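Local coordinates for protein luciferase-like enzymeAMP-CoA-ligase (Zophobas atratus, PDB 4W8O) that probably activates carboxylic acids as an AMP/CoA ligase of the acyl-adenylate-forming superfamily, and resembles beetle luciferases although its source insect is nonluminescent, at residues A[220-225]-A[265-270]; A[35-40]-A[244-249]; A[253-258]-A[275-280]; A[99-104]-A[225-230]. All coordinates share one frame; numbering follows the deposited sequence.

Contact 1 (A[220-225]-A[265-270])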
# COMPACT_ATOMS: atom_id res chain seq x y z
N LEU A 220 -1.47 8.64 -9.67
CA LEU A 220 -2.69 9.04 -8.97
C LEU A 220 -3.31 7.82 -8.29
O LEU A 220 -3.31 6.73 -8.85
CB LEU A 220 -3.70 9.65 -9.95
CG LEU A 220 -5.11 10.00 -9.46
CD1 LEU A 220 -5.08 11.00 -8.31
CD2 LEU A 220 -5.95 10.57 -10.60
N HIS A 221 -3.82 8.01 -7.08
CA HIS A 221 -4.63 6.98 -6.46
C HIS A 221 -5.69 7.58 -5.55
O HIS A 221 -5.63 8.76 -5.20
CB HIS A 221 -3.75 6.00 -5.68
CG HIS A 221 -3.23 6.57 -4.40
ND1 HIS A 221 -3.70 6.17 -3.17
CD2 HIS A 221 -2.30 7.52 -4.16
CE1 HIS A 221 -3.07 6.84 -2.22
NE2 HIS A 221 -2.22 7.67 -2.80
N PHE A 222 -6.66 6.76 -5.18
CA PHE A 222 -7.78 7.19 -4.36
C PHE A 222 -7.82 6.48 -3.01
O PHE A 222 -8.45 6.98 -2.08
CB PHE A 222 -9.09 6.94 -5.11
CG PHE A 222 -9.13 7.59 -6.46
CD1 PHE A 222 -9.48 8.93 -6.59
CD2 PHE A 222 -8.81 6.88 -7.60
CE1 PHE A 222 -9.50 9.54 -7.83
CE2 PHE A 222 -8.83 7.49 -8.85
CZ PHE A 222 -9.17 8.83 -8.96
N THR A 223 -7.19 5.31 -2.92
CA THR A 223 -7.22 4.50 -1.71
C THR A 223 -6.54 5.20 -0.56
O THR A 223 -5.51 5.85 -0.74
CB THR A 223 -6.50 3.14 -1.90
OG1 THR A 223 -5.26 3.34 -2.59
CG2 THR A 223 -7.38 2.16 -2.68
N THR A 224 -7.10 5.03 0.63
CA THR A 224 -6.52 5.57 1.86
C THR A 224 -5.37 4.69 2.31
O THR A 224 -5.16 3.60 1.76
CB THR A 224 -7.57 5.63 2.97
OG1 THR A 224 -8.09 4.32 3.21
CG2 THR A 224 -8.70 6.58 2.59
N MET A 225 -4.65 5.15 3.33
CA MET A 225 -3.45 4.45 3.83
C MET A 225 -3.80 3.21 4.65
O MET A 225 -2.92 2.44 5.02
CB MET A 225 -2.57 5.41 4.64
CG MET A 225 -1.98 6.55 3.83
SD MET A 225 -0.85 5.99 2.54
CE MET A 225 -0.71 7.48 1.55
N THR A 265 1.40 9.92 -15.36
CA THR A 265 1.89 8.77 -16.09
C THR A 265 1.16 7.51 -15.68
O THR A 265 1.19 6.52 -16.42
CB THR A 265 3.38 8.53 -15.82
OG1 THR A 265 3.58 8.25 -14.42
CG2 THR A 265 4.20 9.75 -16.21
N SER A 266 0.54 7.52 -14.50
CA SER A 266 -0.08 6.31 -13.96
C SER A 266 -1.27 6.59 -13.06
O SER A 266 -1.47 7.71 -12.58
CB SER A 266 0.94 5.50 -13.15
OG SER A 266 2.26 5.93 -13.37
N LEU A 267 -2.03 5.54 -12.82
CA LEU A 267 -3.16 5.61 -11.92
C LEU A 267 -3.44 4.20 -11.40
O LEU A 267 -3.42 3.24 -12.17
CB LEU A 267 -4.37 6.16 -12.69
CG LEU A 267 -5.78 5.71 -12.33
CD1 LEU A 267 -6.17 6.27 -10.97
CD2 LEU A 267 -6.74 6.18 -13.41
N PHE A 268 -3.65 4.07 -10.09
CA PHE A 268 -4.19 2.83 -9.55
C PHE A 268 -5.64 3.05 -9.13
O PHE A 268 -5.96 4.04 -8.48
CB PHE A 268 -3.41 2.29 -8.35
CG PHE A 268 -4.15 1.20 -7.64
CD1 PHE A 268 -4.17 -0.09 -8.16
CD2 PHE A 268 -4.88 1.46 -6.50
CE1 PHE A 268 -4.89 -1.09 -7.52
CE2 PHE A 268 -5.60 0.47 -5.86
CZ PHE A 268 -5.60 -0.81 -6.37
N VAL A 269 -6.50 2.11 -9.50
CA VAL A 269 -7.90 2.11 -9.08
C VAL A 269 -8.52 0.73 -9.36
O VAL A 269 -8.15 0.05 -10.32
CB VAL A 269 -8.71 3.23 -9.79
CG1 VAL A 269 -8.89 2.94 -11.27
CG2 VAL A 269 -10.06 3.43 -9.12
N ALA A 270 -9.45 0.32 -8.51
CA ALA A 270 -10.10 -0.98 -8.67
C ALA A 270 -10.90 -1.02 -9.98
O ALA A 270 -11.34 0.04 -10.48
CB ALA A 270 -10.98 -1.28 -7.47
O HOH W 1 -7.12 3.94 -5.90

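Contact 2 (A[35-40]-A[244-249])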
# COMPACT_ATOMS: atom_id res chain seq x y z
N ILE A 35 8.84 17.13 -6.49
CA ILE A 35 7.53 17.19 -5.87
C ILE A 35 7.20 15.84 -5.26
O ILE A 35 7.11 14.84 -5.97
CB ILE A 35 6.40 17.55 -6.87
CG1 ILE A 35 6.70 18.84 -7.64
CG2 ILE A 35 5.06 17.66 -6.14
CD1 ILE A 35 6.86 20.08 -6.77
N CYS A 36 7.00 15.81 -3.94
CA CYS A 36 6.67 14.56 -3.24
C CYS A 36 5.21 14.16 -3.45
O CYS A 36 4.91 13.04 -3.85
CB CYS A 36 6.97 14.71 -1.75
SG CYS A 36 6.50 13.31 -0.72
N GLN A 37 4.31 15.11 -3.16
CA GLN A 37 2.88 14.85 -3.12
C GLN A 37 2.07 16.04 -3.65
O GLN A 37 2.45 17.22 -3.47
CB GLN A 37 2.43 14.51 -1.69
CG GLN A 37 2.81 15.55 -0.63
CD GLN A 37 2.22 15.25 0.75
OE1 GLN A 37 1.63 14.20 0.97
NE2 GLN A 37 2.39 16.18 1.67
N ILE A 38 0.96 15.71 -4.31
CA ILE A 38 0.02 16.68 -4.85
C ILE A 38 -1.39 16.27 -4.43
O ILE A 38 -1.82 15.15 -4.72
CB ILE A 38 0.06 16.73 -6.40
CG1 ILE A 38 1.46 17.13 -6.90
CG2 ILE A 38 -0.98 17.71 -6.93
CD1 ILE A 38 1.56 17.23 -8.41
N ASP A 39 -2.10 17.18 -3.76
CA ASP A 39 -3.53 17.07 -3.55
C ASP A 39 -4.28 17.49 -4.82
O ASP A 39 -4.44 18.67 -5.11
CB ASP A 39 -3.96 17.97 -2.38
CG ASP A 39 -5.39 17.73 -1.96
OD1 ASP A 39 -6.26 17.47 -2.82
OD2 ASP A 39 -5.67 17.83 -0.75
N GLY A 40 -4.76 16.50 -5.57
CA GLY A 40 -5.51 16.74 -6.80
C GLY A 40 -6.79 17.55 -6.64
O GLY A 40 -7.22 18.21 -7.58
N ARG A 244 3.47 11.41 -5.87
CA ARG A 244 2.20 10.77 -5.55
C ARG A 244 1.07 11.80 -5.63
O ARG A 244 1.14 12.86 -4.99
CB ARG A 244 2.25 10.17 -4.14
CG ARG A 244 1.04 9.30 -3.79
CD ARG A 244 1.26 8.53 -2.49
NE ARG A 244 1.51 9.42 -1.36
CZ ARG A 244 0.58 10.07 -0.67
NH1 ARG A 244 -0.71 9.93 -0.95
NH2 ARG A 244 0.94 10.86 0.34
N VAL A 245 0.05 11.48 -6.42
CA VAL A 245 -1.15 12.32 -6.51
C VAL A 245 -2.35 11.60 -5.90
O VAL A 245 -2.54 10.41 -6.10
CB VAL A 245 -1.44 12.72 -7.98
CG1 VAL A 245 -2.50 13.81 -8.04
CG2 VAL A 245 -0.16 13.17 -8.67
N PHE A 246 -3.15 12.33 -5.13
CA PHE A 246 -4.35 11.75 -4.54
C PHE A 246 -5.56 12.64 -4.75
O PHE A 246 -5.44 13.84 -4.99
CB PHE A 246 -4.14 11.46 -3.04
CG PHE A 246 -3.79 12.67 -2.22
CD1 PHE A 246 -4.78 13.48 -1.69
CD2 PHE A 246 -2.46 13.01 -1.99
CE1 PHE A 246 -4.46 14.60 -0.95
CE2 PHE A 246 -2.13 14.12 -1.25
CZ PHE A 246 -3.13 14.93 -0.73
N ALA A 247 -6.73 12.02 -4.69
CA ALA A 247 -8.00 12.71 -4.71
C ALA A 247 -8.98 11.91 -3.85
O ALA A 247 -8.87 10.68 -3.73
CB ALA A 247 -8.51 12.84 -6.14
N ARG A 248 -9.92 12.61 -3.24
CA ARG A 248 -10.80 12.01 -2.26
C ARG A 248 -11.74 10.99 -2.89
O ARG A 248 -11.95 9.91 -2.34
CB ARG A 248 -11.63 13.08 -1.55
CG ARG A 248 -11.96 12.69 -0.12
CD ARG A 248 -10.81 13.03 0.81
NE ARG A 248 -10.84 14.44 1.21
CZ ARG A 248 -11.69 14.95 2.10
NH1 ARG A 248 -11.64 16.24 2.39
NH2 ARG A 248 -12.59 14.18 2.70
N SER A 249 -12.30 11.34 -4.04
CA SER A 249 -13.31 10.52 -4.69
C SER A 249 -13.00 10.37 -6.16
O SER A 249 -12.55 11.30 -6.81
CB SER A 249 -14.69 11.16 -4.56
OG SER A 249 -15.08 11.22 -3.21
O HOH W 2 3.31 11.92 1.31

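Contact 3 (A[253-258]-A[275-280])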
# COMPACT_ATOMS: atom_id res chain seq x y z
N GLU A 253 -14.74 12.28 -15.15
CA GLU A 253 -14.36 13.55 -15.74
C GLU A 253 -13.16 14.18 -15.02
O GLU A 253 -12.18 14.58 -15.65
CB GLU A 253 -15.54 14.51 -15.67
CG GLU A 253 -15.43 15.69 -16.61
CD GLU A 253 -15.99 15.40 -17.99
OE1 GLU A 253 -15.45 15.94 -18.97
OE2 GLU A 253 -16.98 14.64 -18.09
N LYS A 254 -13.27 14.27 -13.70
CA LYS A 254 -12.22 14.91 -12.90
C LYS A 254 -10.91 14.13 -12.99
O LYS A 254 -9.84 14.73 -12.96
CB LYS A 254 -12.66 15.08 -11.44
CG LYS A 254 -13.96 15.87 -11.30
CD LYS A 254 -13.93 16.89 -10.17
CE LYS A 254 -15.04 17.93 -10.35
NZ LYS A 254 -14.84 19.13 -9.49
N THR A 255 -10.99 12.81 -13.11
CA THR A 255 -9.79 11.99 -13.24
C THR A 255 -9.08 12.30 -14.57
O THR A 255 -7.87 12.45 -14.59
CB THR A 255 -10.11 10.49 -13.15
OG1 THR A 255 -10.70 10.19 -11.88
CG2 THR A 255 -8.85 9.66 -13.32
N LEU A 256 -9.84 12.41 -15.66
CA LEU A 256 -9.25 12.77 -16.95
C LEU A 256 -8.64 14.17 -16.91
O LEU A 256 -7.56 14.40 -17.45
CB LEU A 256 -10.26 12.64 -18.08
CG LEU A 256 -10.82 11.23 -18.35
CD1 LEU A 256 -11.63 11.23 -19.64
CD2 LEU A 256 -9.72 10.19 -18.42
N GLN A 257 -9.33 15.10 -16.25
CA GLN A 257 -8.80 16.45 -16.05
C GLN A 257 -7.47 16.43 -15.29
O GLN A 257 -6.53 17.15 -15.65
CB GLN A 257 -9.80 17.33 -15.30
CG GLN A 257 -11.01 17.74 -16.13
CD GLN A 257 -12.18 18.20 -15.28
OE1 GLN A 257 -12.04 18.49 -14.10
NE2 GLN A 257 -13.35 18.26 -15.90
N MET A 258 -7.38 15.62 -14.24
CA MET A 258 -6.15 15.52 -13.45
C MET A 258 -5.00 14.93 -14.27
O MET A 258 -3.87 15.40 -14.17
CB MET A 258 -6.36 14.71 -12.17
CG MET A 258 -7.11 15.46 -11.07
SD MET A 258 -7.33 14.48 -9.56
CE MET A 258 -8.73 15.33 -8.83
N TYR A 275 -15.15 1.96 -15.10
CA TYR A 275 -16.36 2.19 -15.90
C TYR A 275 -16.77 3.65 -15.91
O TYR A 275 -17.42 4.10 -16.86
CB TYR A 275 -17.50 1.28 -15.42
CG TYR A 275 -17.30 -0.16 -15.82
CD1 TYR A 275 -16.60 -1.05 -15.01
CD2 TYR A 275 -17.80 -0.64 -17.03
CE1 TYR A 275 -16.40 -2.36 -15.39
CE2 TYR A 275 -17.60 -1.95 -17.42
CZ TYR A 275 -16.91 -2.81 -16.60
OH TYR A 275 -16.72 -4.11 -16.99
N GLN A 276 -16.38 4.41 -14.88
CA GLN A 276 -16.58 5.86 -14.89
C GLN A 276 -15.68 6.57 -15.90
O GLN A 276 -16.04 7.62 -16.42
CB GLN A 276 -16.38 6.44 -13.49
CG GLN A 276 -17.43 6.01 -12.50
CD GLN A 276 -17.41 6.82 -11.21
OE1 GLN A 276 -17.22 8.04 -11.24
NE2 GLN A 276 -17.61 6.16 -10.08
N LEU A 277 -14.50 6.00 -16.17
CA LEU A 277 -13.58 6.57 -17.16
C LEU A 277 -14.08 6.35 -18.58
O LEU A 277 -14.11 7.27 -19.38
CB LEU A 277 -12.18 5.95 -17.03
CG LEU A 277 -11.50 6.10 -15.67
CD1 LEU A 277 -10.23 5.27 -15.63
CD2 LEU A 277 -11.21 7.57 -15.39
N THR A 278 -14.48 5.12 -18.88
CA THR A 278 -14.93 4.74 -20.22
C THR A 278 -16.30 5.33 -20.60
O THR A 278 -16.65 5.35 -21.76
CB THR A 278 -14.97 3.22 -20.38
OG1 THR A 278 -15.68 2.65 -19.27
CG2 THR A 278 -13.55 2.64 -20.42
N ASN A 279 -17.06 5.81 -19.62
CA ASN A 279 -18.33 6.47 -19.90
C ASN A 279 -18.23 8.00 -19.96
O ASN A 279 -19.24 8.68 -20.09
CB ASN A 279 -19.37 6.02 -18.88
CG ASN A 279 -19.91 4.64 -19.19
OD1 ASN A 279 -20.81 4.49 -20.01
ND2 ASN A 279 -19.34 3.63 -18.56
N VAL A 280 -17.02 8.54 -19.88
CA VAL A 280 -16.83 9.97 -20.10
C VAL A 280 -17.04 10.21 -21.59
O VAL A 280 -16.36 9.58 -22.41
CB VAL A 280 -15.44 10.46 -19.68
CG1 VAL A 280 -15.23 11.91 -20.11
CG2 VAL A 280 -15.25 10.31 -18.18

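Contact 4 (A[99-104]-A[225-230])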
# COMPACT_ATOMS: atom_id res chain seq x y z
N ASN A 99 -2.75 2.18 9.96
CA ASN A 99 -3.87 3.03 9.55
C ASN A 99 -5.22 2.36 9.72
O ASN A 99 -5.36 1.15 9.47
CB ASN A 99 -3.66 3.46 8.10
CG ASN A 99 -2.34 4.18 7.90
OD1 ASN A 99 -2.25 5.37 8.14
ND2 ASN A 99 -1.30 3.44 7.49
N LEU A 100 -6.21 3.14 10.16
CA LEU A 100 -7.59 2.69 10.23
C LEU A 100 -8.42 3.32 9.12
O LEU A 100 -8.10 4.41 8.66
CB LEU A 100 -8.20 3.07 11.57
CG LEU A 100 -7.43 2.67 12.81
CD1 LEU A 100 -8.16 3.17 14.04
CD2 LEU A 100 -7.21 1.16 12.89
N ASP A 101 -9.47 2.64 8.69
CA ASP A 101 -10.35 3.13 7.64
C ASP A 101 -11.43 3.99 8.29
O ASP A 101 -12.19 3.49 9.12
CB ASP A 101 -10.99 1.96 6.88
CG ASP A 101 -11.64 2.37 5.56
OD1 ASP A 101 -11.99 3.56 5.36
OD2 ASP A 101 -11.81 1.47 4.70
N PRO A 102 -11.52 5.27 7.91
CA PRO A 102 -12.56 6.17 8.42
C PRO A 102 -13.99 5.72 8.11
O PRO A 102 -14.91 6.16 8.78
CB PRO A 102 -12.28 7.50 7.71
CG PRO A 102 -10.87 7.41 7.25
CD PRO A 102 -10.62 5.96 6.96
N THR A 103 -14.18 4.85 7.12
CA THR A 103 -15.51 4.36 6.76
C THR A 103 -15.94 3.14 7.57
O THR A 103 -17.02 2.61 7.35
CB THR A 103 -15.59 3.96 5.27
OG1 THR A 103 -14.79 2.79 5.05
CG2 THR A 103 -15.11 5.09 4.37
N LEU A 104 -15.10 2.67 8.49
CA LEU A 104 -15.48 1.52 9.30
C LEU A 104 -16.38 1.92 10.47
O LEU A 104 -16.28 3.04 10.98
CB LEU A 104 -14.24 0.81 9.84
CG LEU A 104 -13.43 0.03 8.80
CD1 LEU A 104 -12.02 -0.22 9.32
CD2 LEU A 104 -14.11 -1.28 8.43
N MET A 225 -4.65 5.15 3.33
CA MET A 225 -3.45 4.45 3.83
C MET A 225 -3.80 3.21 4.65
O MET A 225 -2.92 2.44 5.02
CB MET A 225 -2.57 5.41 4.64
CG MET A 225 -1.98 6.55 3.83
SD MET A 225 -0.85 5.99 2.54
CE MET A 225 -0.71 7.48 1.55
N TYR A 226 -5.08 3.02 4.94
CA TYR A 226 -5.59 1.76 5.47
C TYR A 226 -5.22 0.58 4.56
O TYR A 226 -4.89 -0.50 5.04
CB TYR A 226 -7.10 1.86 5.57
CG TYR A 226 -7.81 0.59 5.96
CD1 TYR A 226 -7.76 0.12 7.27
CD2 TYR A 226 -8.55 -0.14 5.03
CE1 TYR A 226 -8.42 -1.04 7.64
CE2 TYR A 226 -9.23 -1.29 5.39
CZ TYR A 226 -9.16 -1.74 6.70
OH TYR A 226 -9.82 -2.88 7.08
N TRP A 227 -5.28 0.81 3.26
CA TRP A 227 -5.05 -0.25 2.28
C TRP A 227 -3.57 -0.37 1.96
O TRP A 227 -2.85 0.62 1.88
CB TRP A 227 -5.84 0.04 1.00
CG TRP A 227 -7.34 0.10 1.25
CD1 TRP A 227 -8.10 1.23 1.36
CD2 TRP A 227 -8.23 -1.00 1.43
NE1 TRP A 227 -9.41 0.89 1.60
CE2 TRP A 227 -9.52 -0.47 1.64
CE3 TRP A 227 -8.06 -2.40 1.43
CZ2 TRP A 227 -10.64 -1.27 1.86
CZ3 TRP A 227 -9.17 -3.20 1.64
CH2 TRP A 227 -10.45 -2.64 1.85
N ILE A 228 -3.13 -1.61 1.81
CA ILE A 228 -1.78 -1.93 1.35
C ILE A 228 -1.38 -1.08 0.14
O ILE A 228 -0.27 -0.60 0.08
CB ILE A 228 -1.63 -3.44 1.05
CG1 ILE A 228 -0.19 -3.81 0.67
CG2 ILE A 228 -2.57 -3.87 -0.07
CD1 ILE A 228 0.79 -3.71 1.81
N THR A 229 -2.29 -0.88 -0.81
CA THR A 229 -1.96 -0.10 -2.00
C THR A 229 -1.57 1.35 -1.68
O THR A 229 -0.63 1.89 -2.27
CB THR A 229 -3.11 -0.11 -3.01
OG1 THR A 229 -4.32 0.29 -2.36
CG2 THR A 229 -3.29 -1.50 -3.59
N GLY A 230 -2.29 1.97 -0.76
CA GLY A 230 -1.95 3.33 -0.33
C GLY A 230 -0.52 3.42 0.20
O GLY A 230 0.27 4.24 -0.25
O HOH W 3 -4.39 -0.96 7.59
O HOH W 4 -12.04 2.10 2.18

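Contact 1 (A[220-225]-A[265-270])
Neighbouring parallel strands, 218-221 and 266-268, meet here inside the nine-stranded mixed sheet of the AMP-binding fold. L220 anchors the pairing with both backbone polar atoms: its N gives a hydrogen bond to S266 O at 3.1 Å, and its O accepts from F268 N, which lies nearly along the C=O axis. Beyond H221 the segments separate, and a water joins them by accepting from F222 N and donating to F268 O.

The F222 ring lies across from L267 and V269. F222 CB carries CG anti to the carbonyl carbon (chi1 -56°), which swings the ring back along the sheet. CD2 meets V269 CG2 at 4.0 Å, and CE2 reaches L267 CD1 at 3.6 Å, both obliquely to the ring. At the tip, CZ packs on the T255 hydroxyl of helix 252-262. L267 CD1 also lies 3.6 Å from L220 O; paired in a parallel bridge, L220 and L267 point the same way on the face covered by that helix.

On the other face lies F268, a residue of the pocket that holds the bound polyether. Its ring is met at the edge by a methyl group: T223 CG2 stands 4.0 Å from F268 CE2.

Contact 2 (A[35-40]-A[244-249])
The F246 ring has one face against the neighbouring strand, 35-39: I38 O and D39 CA stand 3.5 Å above its plane, offset toward the rim. D39 CA makes a CH-pi contact, 3.9 Å from the F246 ring centroid. The carboxylate of D39 crosses obliquely, its plane 51° from the ring, and brings CG to 3.4 Å from F246 CE1. Its OD1 accepts from the backbone N atoms of D41 and L42, which orients it.

The guanidinium of R244 takes a water in plane at its edge. This water accepts from NH2 and donates to Q37 OE1, joining two side chains that run alongside each other with flat ends turned 63° apart. Q37 OE1 approaches R244 NH2 at a poor angle, so the water carries the link. Q37 NE2 is held by L81 O and E46 OE1, and R244 NH1 is hydrogen-bonded to H221 NE2.

Four backbone bonds lie beneath: R244 N to C36 O, I38 N to R244 O, F246 N to I38 O, and G40 N to F246 O at 2.8 Å. On the sheet face of I38 and V245, I38 CB packs on V245 CG1 at 4.2 Å. The pattern is that of a parallel strand pair in a mixed sheet, strand 35-39 also bordering antiparallel 44-47, where C36 and Q37 both face E46 in a classic beta bulge.

Contact 3 (A[253-258]-A[275-280])
V280, following the short, weakly bonded helix around 274-278, presses its branched side chain against helix 252-262, and the firmest packing gathers round it. Helix 252-262 precedes strand 266-268 and the short helix follows it, so the contact packs together the two helical elements that flank one strand of the nine-stranded sheet. V280 CG1, anti to the backbone N (chi1 173°), meets L256 CD1 tip to tip at 3.7 Å. The other branch, CG2, comes down on the backbone of helix 252-262, 3.6 Å from E253 N. Next to this pair, L277 sends CD2 across T255 at about a right angle, touching T255 CG2 at 3.8 Å. T255 offers its methyl here because its hydroxyl is turned to E251 O. L256 CD2 and L277 CD2 are farther apart, at 4.3 Å, and close the apolar patch only loosely. All four of these side chains are buried, and L277 also touches L312 of helix 303-312.

The margin at E253 is different in kind. Its chain bends at chi2 (88°) and carries OE2 to 3.8 Å from V280 CG1, a grazing contact on a partly exposed residue. OE1 forms a salt bridge with R285 and a hydrogen bond with Y286 OH. The exposed N279, in the loop, turns its amide back on the preceding turn, ND2 giving a straight, in-plane bond to Y275 O at 2.6 Å.

With no hydrogen bond crossing, the association is nearly all apolar and non-directional: side-chain shape sets it, and no polar group has to be satisfied across it.

Contact 4 (A[99-104]-A[225-230])
Y226 and D101 both place CG anti to the backbone N (chi1 174° and -166°), which sets the phenol ring under the aspartate's CB. The loop after strand 96-99 forms an Asx turn, D101 OD1 accepting from T103 N, within a type I beta turn from D101 to L104. The turn is part of the AMP-binding fold; T103 N meets D101 OD1 from above the carboxylate plane, which restrains the group.

D101 CB lies over the centre of the Y226 ring, 3.6 Å from its centroid and 12° off the normal, a clear CH-pi geometry. N99 O sits at the edge of the same ring, 3.4 Å from Y226 CD1, while the L104 side chain crosses at about a right angle, its CD1 4.1 Å from Y226 CE1. Y226 CD2 in turn stands 3.5 Å above the W227 indole, over its centre, while W227 CD1 lies in plane at the edge of the Y226 ring. W227 occupies the N-cap position of helix 228-239, whose first turn supplies I228 and T229 to the pocket in which the polyether is bound.

N99 runs alongside M225, its CG 3.5 Å from M225 CB. Two waters supply the polar links. One donates to N99 O and to Y226 O, tying the two backbones together. The other lies in the indole plane, accepting from W227 NE1 at 3.0 Å and donating to D101 OD2 at 2.6 Å.

Contacts 1 and 2 are adjacent in one sheet, their centres 9 Å apart: H221 N lies 2.9 Å from V245 O, a probable hydrogen bond. Contact 3 backs contact 1 from the helix layer, T255 CG2 lying 4.1 Å from L267 CD2. It also reaches contact 2, where M258 CE packs on G40 O at 3.5 Å. Contact 4 shares M225 with contact 1 and meets it at T223 OG1 and T229 OG1, 3.2 Å apart. Together contacts 1 and 4 supply F268, I228 and T229 to the pocket holding the polyether, probably a crystallisation additive. Contacts 3 and 4 do not touch, their nearest atoms being about 15 Å apart.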